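Local coordinates for periplasmic binding protein (Xylanimonas cellulosilytica, PDB 4MX8), which probably binds an iron-siderophore complex or related solute outside the cell membrane and passes it to an ABC transporter, at residues T177-T182 / P244-V249; D253-A258 / A291-F296. One frame throughout, in Å; residues are numbered along the deposited sequence. Where two conformers were deposited one is given.

Overall arrangement
Interactions 1 and 2 mark the two ends of one strand-to-helix run. Interaction 1 lies where strand 246-251 begins, and interaction 2 involves helix 252-256, which follows that strand directly; their centres are about 23 Å apart. Interaction 1 is about 22 Å from the centre of the chain yet partly buried, joining the end of long helix 155-179 to the sheet. Its chemistry is mixed: one backbone hydrogen bond, a weak indole bond and apolar packing. Interaction 2, only about 9 Å from the chain centre, is nonetheless a surface contact. It brings together two short helices without any hydrogen bond between its segments, and covers 154 Å² against 256 Å² for interaction 1.

Interaction 1: T177-T182 / P244-V249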
loop_
_atom_site.group_PDB
_atom_site.type_symbol
_atom_site.label_atom_id
_atom_site.label_comp_id
_atom_site.label_asym_id
_atom_site.label_seq_id
_atom_site.Cartn_x
_atom_site.Cartn_y
_atom_site.Cartn_z
ATOM N N THR A 177 1.644 21.869 -0.937
ATOM C CA THR A 177 1.725 23.051 -1.778
ATOM C C THR A 177 2.185 24.257 -0.979
ATOM O O THR A 177 2.959 25.081 -1.469
ATOM C CB THR A 177 0.368 23.375 -2.405
ATOM O OG1 THR A 177 0.157 22.538 -3.546
ATOM C CG2 THR A 177 0.302 24.824 -2.832
ATOM N N GLU A 178 1.718 24.358 0.261
ATOM C CA GLU A 178 1.999 25.534 1.075
ATOM C C GLU A 178 3.427 25.492 1.607
ATOM O O GLU A 178 4.054 26.537 1.811
ATOM C CB GLU A 178 0.977 25.673 2.205
ATOM C CG GLU A 178 0.534 27.100 2.460
ATOM C CD GLU A 178 -0.177 27.729 1.255
ATOM O OE1 GLU A 178 -0.999 27.036 0.589
ATOM O OE2 GLU A 178 0.093 28.923 0.974
ATOM N N ALA A 179 3.939 24.277 1.815
ATOM C CA ALA A 179 5.354 24.071 2.136
ATOM C C ALA A 179 6.211 24.459 0.943
ATOM O O ALA A 179 7.377 24.799 1.073
ATOM C CB ALA A 179 5.605 22.612 2.491
ATOM N N SER A 180 5.595 24.376 -0.227
ATOM C CA SER A 180 6.269 24.491 -1.507
ATOM C C SER A 180 7.551 23.676 -1.562
ATOM O O SER A 180 7.673 22.587 -0.964
ATOM C CB SER A 180 6.553 25.948 -1.868
ATOM O OG SER A 180 6.745 26.084 -3.268
ATOM N N GLY A 181 8.493 24.221 -2.316
ATOM C CA GLY A 181 9.775 23.607 -2.485
ATOM C C GLY A 181 9.715 22.357 -3.314
ATOM O O GLY A 181 8.683 21.966 -3.853
ATOM N N THR A 182 10.875 21.738 -3.403
ATOM C CA THR A 182 11.075 20.501 -4.103
ATOM C C THR A 182 11.227 19.365 -3.069
ATOM O O THR A 182 11.648 19.610 -1.928
ATOM C CB THR A 182 12.346 20.634 -4.929
ATOM O OG1 THR A 182 12.496 19.478 -5.736
ATOM C CG2 THR A 182 13.586 20.780 -4.034
ATOM N N PRO A 244 17.308 18.256 -2.118
ATOM C CA PRO A 244 15.874 18.528 -2.075
ATOM C C PRO A 244 15.531 19.305 -0.818
ATOM O O PRO A 244 16.197 19.116 0.208
ATOM C CB PRO A 244 15.252 17.130 -2.019
ATOM C CG PRO A 244 16.297 16.268 -1.430
ATOM C CD PRO A 244 17.623 16.848 -1.832
ATOM N N GLN A 245 14.523 20.171 -0.914
ATOM C CA GLN A 245 14.058 20.955 0.216
ATOM C C GLN A 245 13.423 20.081 1.296
ATOM O O GLN A 245 13.605 20.321 2.485
ATOM C CB GLN A 245 13.061 22.011 -0.256
ATOM C CG GLN A 245 12.635 22.963 0.841
ATOM C CD GLN A 245 13.735 23.933 1.193
ATOM O OE1 GLN A 245 14.546 24.281 0.339
ATOM N NE2 GLN A 245 13.782 24.370 2.453
ATOM N N TRP A 246 12.668 19.071 0.874
ATOM C CA TRP A 246 12.036 18.149 1.799
ATOM C C TRP A 246 12.469 16.740 1.436
ATOM O O TRP A 246 12.507 16.387 0.244
ATOM C CB TRP A 246 10.531 18.251 1.660
ATOM C CG TRP A 246 9.996 19.580 1.955
ATOM C CD1 TRP A 246 9.717 20.567 1.060
ATOM C CD2 TRP A 246 9.668 20.094 3.242
ATOM N NE1 TRP A 246 9.231 21.672 1.716
ATOM C CE2 TRP A 246 9.195 21.404 3.061
ATOM C CE3 TRP A 246 9.730 19.573 4.534
ATOM C CZ2 TRP A 246 8.781 22.203 4.128
ATOM C CZ3 TRP A 246 9.324 20.368 5.593
ATOM C CH2 TRP A 246 8.856 21.669 5.382
ATOM N N LEU A 247 12.801 15.941 2.452
ATOM C CA LEU A 247 13.182 14.544 2.251
ATOM C C LEU A 247 12.164 13.660 2.954
ATOM O O LEU A 247 11.982 13.774 4.171
ATOM C CB LEU A 247 14.578 14.283 2.811
ATOM C CG LEU A 247 15.233 12.903 2.636
ATOM C CD1 LEU A 247 15.661 12.681 1.204
ATOM C CD2 LEU A 247 16.424 12.764 3.561
ATOM N N TRP A 248 11.496 12.798 2.181
ATOM C CA TRP A 248 10.457 11.906 2.697
ATOM C C TRP A 248 10.960 10.477 2.766
ATOM O O TRP A 248 11.235 9.877 1.736
ATOM C CB TRP A 248 9.242 11.927 1.779
ATOM C CG TRP A 248 8.579 13.264 1.623
ATOM C CD1 TRP A 248 8.895 14.232 0.717
ATOM C CD2 TRP A 248 7.473 13.770 2.374
ATOM N NE1 TRP A 248 8.058 15.313 0.860
ATOM C CE2 TRP A 248 7.172 15.049 1.868
ATOM C CE3 TRP A 248 6.703 13.262 3.419
ATOM C CZ2 TRP A 248 6.141 15.826 2.368
ATOM C CZ3 TRP A 248 5.675 14.035 3.913
ATOM C CH2 TRP A 248 5.406 15.304 3.392
ATOM N N VAL A 249 11.044 9.924 3.971
ATOM C CA VAL A 249 11.740 8.661 4.191
ATOM C C VAL A 249 10.831 7.503 4.583
ATOM O O VAL A 249 10.042 7.616 5.524
ATOM C CB VAL A 249 12.771 8.822 5.309
ATOM C CG1 VAL A 249 13.600 7.565 5.442
ATOM C CG2 VAL A 249 13.650 10.025 5.028
#
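W246 and T182 carry the close part of this contact, where two parallel strands begin to pair. W246 N donates to T182 O at 3.0 Å; the N-H...O angle of 149° and a donor lying in the carbonyl plane mark a well-directed bond. The T182 methyl lies against the 244-245 backbone: with OG1 anti to the backbone N, CG2 takes the crowded place between N and the carbonyl carbon and rests against Q245 N and P244 CA, while OG1 bonds weakly to Q219 O.

The indole of W246 continues the contact toward the helix end. Its CG is anti to the carbonyl carbon (chi1 -61°), and the ring reaches A179, whose CB meets CZ2 obliquely at 3.6 Å.

The looser side is the turn itself. S180 leaves the helix with positive phi and points its CB away into an exposed position; S180 O, near the indole plane, takes a bond from W246 NE1 at 3.2 Å that is weak, being bent to 122°. The Q245 side chain starts toward T182, but its far end leads off.

Beyond the segments, H283 stacks on W246 just before strand 284-287, and helix 155-179 turns through S180 and G181 into strand 183-189, the parallel neighbour of strand 246-251.

Interaction 2: D253-A258 / A291-F296; sequences DAATGA and AWYIVF
This is a small apolar surface contact between the C-terminal parts of two short helices, 252-256 and 289-295, each of which follows one of two adjacent parallel strands, 246-251 and 284-287. Four residues make it, A255 and T256 against Y293 and I294, and no hydrogen bond crosses it. The backbones come nearest at A255 and I294, whose CA atoms are 6.7 Å apart, and 154 Å² is buried in total.

A255 is the central element. Its CB points toward the other helix and meets I294 CG1 at 3.9 Å, with Y293 CD2 somewhat farther off. I294 places that methylene by turning CG1 anti to its carbonyl carbon (chi1 -67°). The same branch runs along the backbone of A255: CG1 is 3.7 Å from A255 O, and the terminal CD1 is 3.9 Å from it, so a carbonyl and an aliphatic chain share the middle of the contact.

T256 completes the outer side. Its CG2 is anti to the carbonyl carbon and approaches Y293 CE2 at 3.6 Å, the two side chains crossing obliquely. The hydroxyl is held back on its own helix, where OG1 is hydrogen-bonded to R252 O. Y293 extends its ring by setting CG anti to the backbone N (chi1 177°).

Helix 289-295 ends in a wider pi-type turn, in which F296 N bonds to A291 O at 2.9 Å. The Y293 and I294 carbonyls are both hydrogen-bonded by R114, which precedes long helix 155-179 and so probably reaches across from the other lobe, while D253 bonds to S189 at the end of strand 183-189. Helices clustered at the C-terminal ends of parallel strands are consistent with the class III binding-protein fold, in which one long helix, here probably 155-179, joins two alpha/beta lobes and this end of the sheet probably lines the cleft between them.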
loop_
_atom_site.group_PDB
_atom_site.type_symbol
_atom_site.label_atom_id
_atom_site.label_comp_id
_atom_site.label_asym_id
_atom_site.label_seq_id
_atom_site.Cartn_x
_atom_site.Cartn_y
_atom_site.Cartn_z
ATOM N N ASP A 253 13.294 -1.596 5.986
ATOM C CA ASP A 253 13.740 -2.643 6.899
ATOM C C ASP A 253 12.899 -2.699 8.166
ATOM O O ASP A 253 12.778 -3.751 8.797
ATOM C CB ASP A 253 15.226 -2.485 7.249
ATOM C CG ASP A 253 16.137 -3.044 6.170
ATOM O OD1 ASP A 253 15.644 -3.779 5.284
ATOM O OD2 ASP A 253 17.347 -2.748 6.208
ATOM N N ALA A 254 12.325 -1.560 8.537
ATOM C CA ALA A 254 11.467 -1.501 9.705
ATOM C C ALA A 254 10.213 -2.331 9.469
ATOM O O ALA A 254 9.708 -2.982 10.382
ATOM C CB ALA A 254 11.103 -0.086 10.000
ATOM N N ALA A 255 9.739 -2.323 8.226
ATOM C CA ALA A 255 8.438 -2.875 7.870
ATOM C C ALA A 255 8.479 -4.368 7.618
ATOM O O ALA A 255 7.475 -5.054 7.772
ATOM C CB ALA A 255 7.907 -2.174 6.647
ATOM N N THR A 256 9.643 -4.868 7.233
ATOM C CA THR A 256 9.768 -6.241 6.787
ATOM C C THR A 256 10.365 -7.149 7.849
ATOM O O THR A 256 10.426 -8.371 7.673
ATOM C CB THR A 256 10.651 -6.313 5.562
ATOM O OG1 THR A 256 11.909 -5.679 5.859
ATOM C CG2 THR A 256 9.978 -5.617 4.397
ATOM N N GLY A 257 10.820 -6.561 8.948
ATOM C CA GLY A 257 11.366 -7.365 10.027
ATOM C C GLY A 257 12.772 -7.852 9.747
ATOM O O GLY A 257 13.201 -8.894 10.256
ATOM N N ALA A 258 13.483 -7.074 8.935
ATOM C CA ALA A 258 14.881 -7.304 8.613
ATOM C C ALA A 258 15.730 -7.229 9.863
ATOM O O ALA A 258 15.708 -6.228 10.569
ATOM C CB ALA A 258 15.348 -6.279 7.620
ATOM N N ALA A 291 2.344 1.108 6.785
ATOM C CA ALA A 291 1.327 1.686 5.904
ATOM C C ALA A 291 1.848 1.921 4.478
ATOM O O ALA A 291 1.277 1.415 3.519
ATOM C CB ALA A 291 0.745 2.949 6.482
ATOM N N TRP A 292 2.946 2.653 4.333
ATOM C CA TRP A 292 3.427 2.973 3.003
ATOM C C TRP A 292 4.059 1.815 2.230
ATOM O O TRP A 292 4.114 1.855 1.007
ATOM C CB TRP A 292 4.391 4.147 3.045
ATOM C CG TRP A 292 3.776 5.434 3.467
ATOM C CD1 TRP A 292 3.473 5.814 4.740
ATOM C CD2 TRP A 292 3.415 6.535 2.619
ATOM N NE1 TRP A 292 2.937 7.076 4.738
ATOM C CE2 TRP A 292 2.889 7.544 3.450
ATOM C CE3 TRP A 292 3.481 6.760 1.238
ATOM C CZ2 TRP A 292 2.438 8.770 2.952
ATOM C CZ3 TRP A 292 3.036 7.968 0.741
ATOM C CH2 TRP A 292 2.520 8.966 1.603
ATOM N N TYR A 293 4.545 0.785 2.906
ATOM C CA TYR A 293 5.230 -0.268 2.169
ATOM C C TYR A 293 4.555 -1.642 2.206
ATOM O O TYR A 293 4.547 -2.351 1.204
ATOM C CB TYR A 293 6.674 -0.374 2.620
ATOM C CG TYR A 293 7.441 -1.489 1.949
ATOM C CD1 TYR A 293 8.066 -1.287 0.747
ATOM C CD2 TYR A 293 7.533 -2.746 2.521
ATOM C CE1 TYR A 293 8.757 -2.290 0.137
ATOM C CE2 TYR A 293 8.216 -3.757 1.906
ATOM C CZ TYR A 293 8.837 -3.520 0.718
ATOM O OH TYR A 293 9.545 -4.519 0.094
ATOM N N ILE A 294 4.003 -2.040 3.345
ATOM C CA ILE A 294 3.388 -3.379 3.439
ATOM C C ILE A 294 1.942 -3.393 2.958
ATOM O O ILE A 294 1.588 -4.147 2.066
ATOM C CB ILE A 294 3.448 -3.960 4.870
ATOM C CG1 ILE A 294 4.895 -4.246 5.258
ATOM C CG2 ILE A 294 2.601 -5.204 4.967
ATOM C CD1 ILE A 294 5.522 -5.331 4.448
ATOM N N VAL A 295 1.122 -2.539 3.554
ATOM C CA VAL A 295 -0.297 -2.466 3.232
ATOM C C VAL A 295 -0.579 -1.737 1.919
ATOM O O VAL A 295 -1.152 -2.323 0.982
ATOM C CB VAL A 295 -1.067 -1.757 4.348
ATOM C CG1 VAL A 295 -2.530 -1.751 4.027
ATOM C CG2 VAL A 295 -0.801 -2.446 5.676
ATOM N N PHE A 296 -0.114 -0.489 1.845
ATOM C CA PHE A 296 -0.276 0.419 0.692
ATOM C C PHE A 296 -1.645 0.395 -0.016
ATOM O O PHE A 296 -1.770 0.016 -1.174
ATOM C CB PHE A 296 0.929 0.357 -0.282
ATOM C CG PHE A 296 0.976 -0.880 -1.157
ATOM C CD1 PHE A 296 1.368 -2.112 -0.647
ATOM C CD2 PHE A 296 0.675 -0.794 -2.506
ATOM C CE1 PHE A 296 1.418 -3.239 -1.461
ATOM C CE2 PHE A 296 0.722 -1.917 -3.318
ATOM C CZ PHE A 296 1.100 -3.136 -2.796
#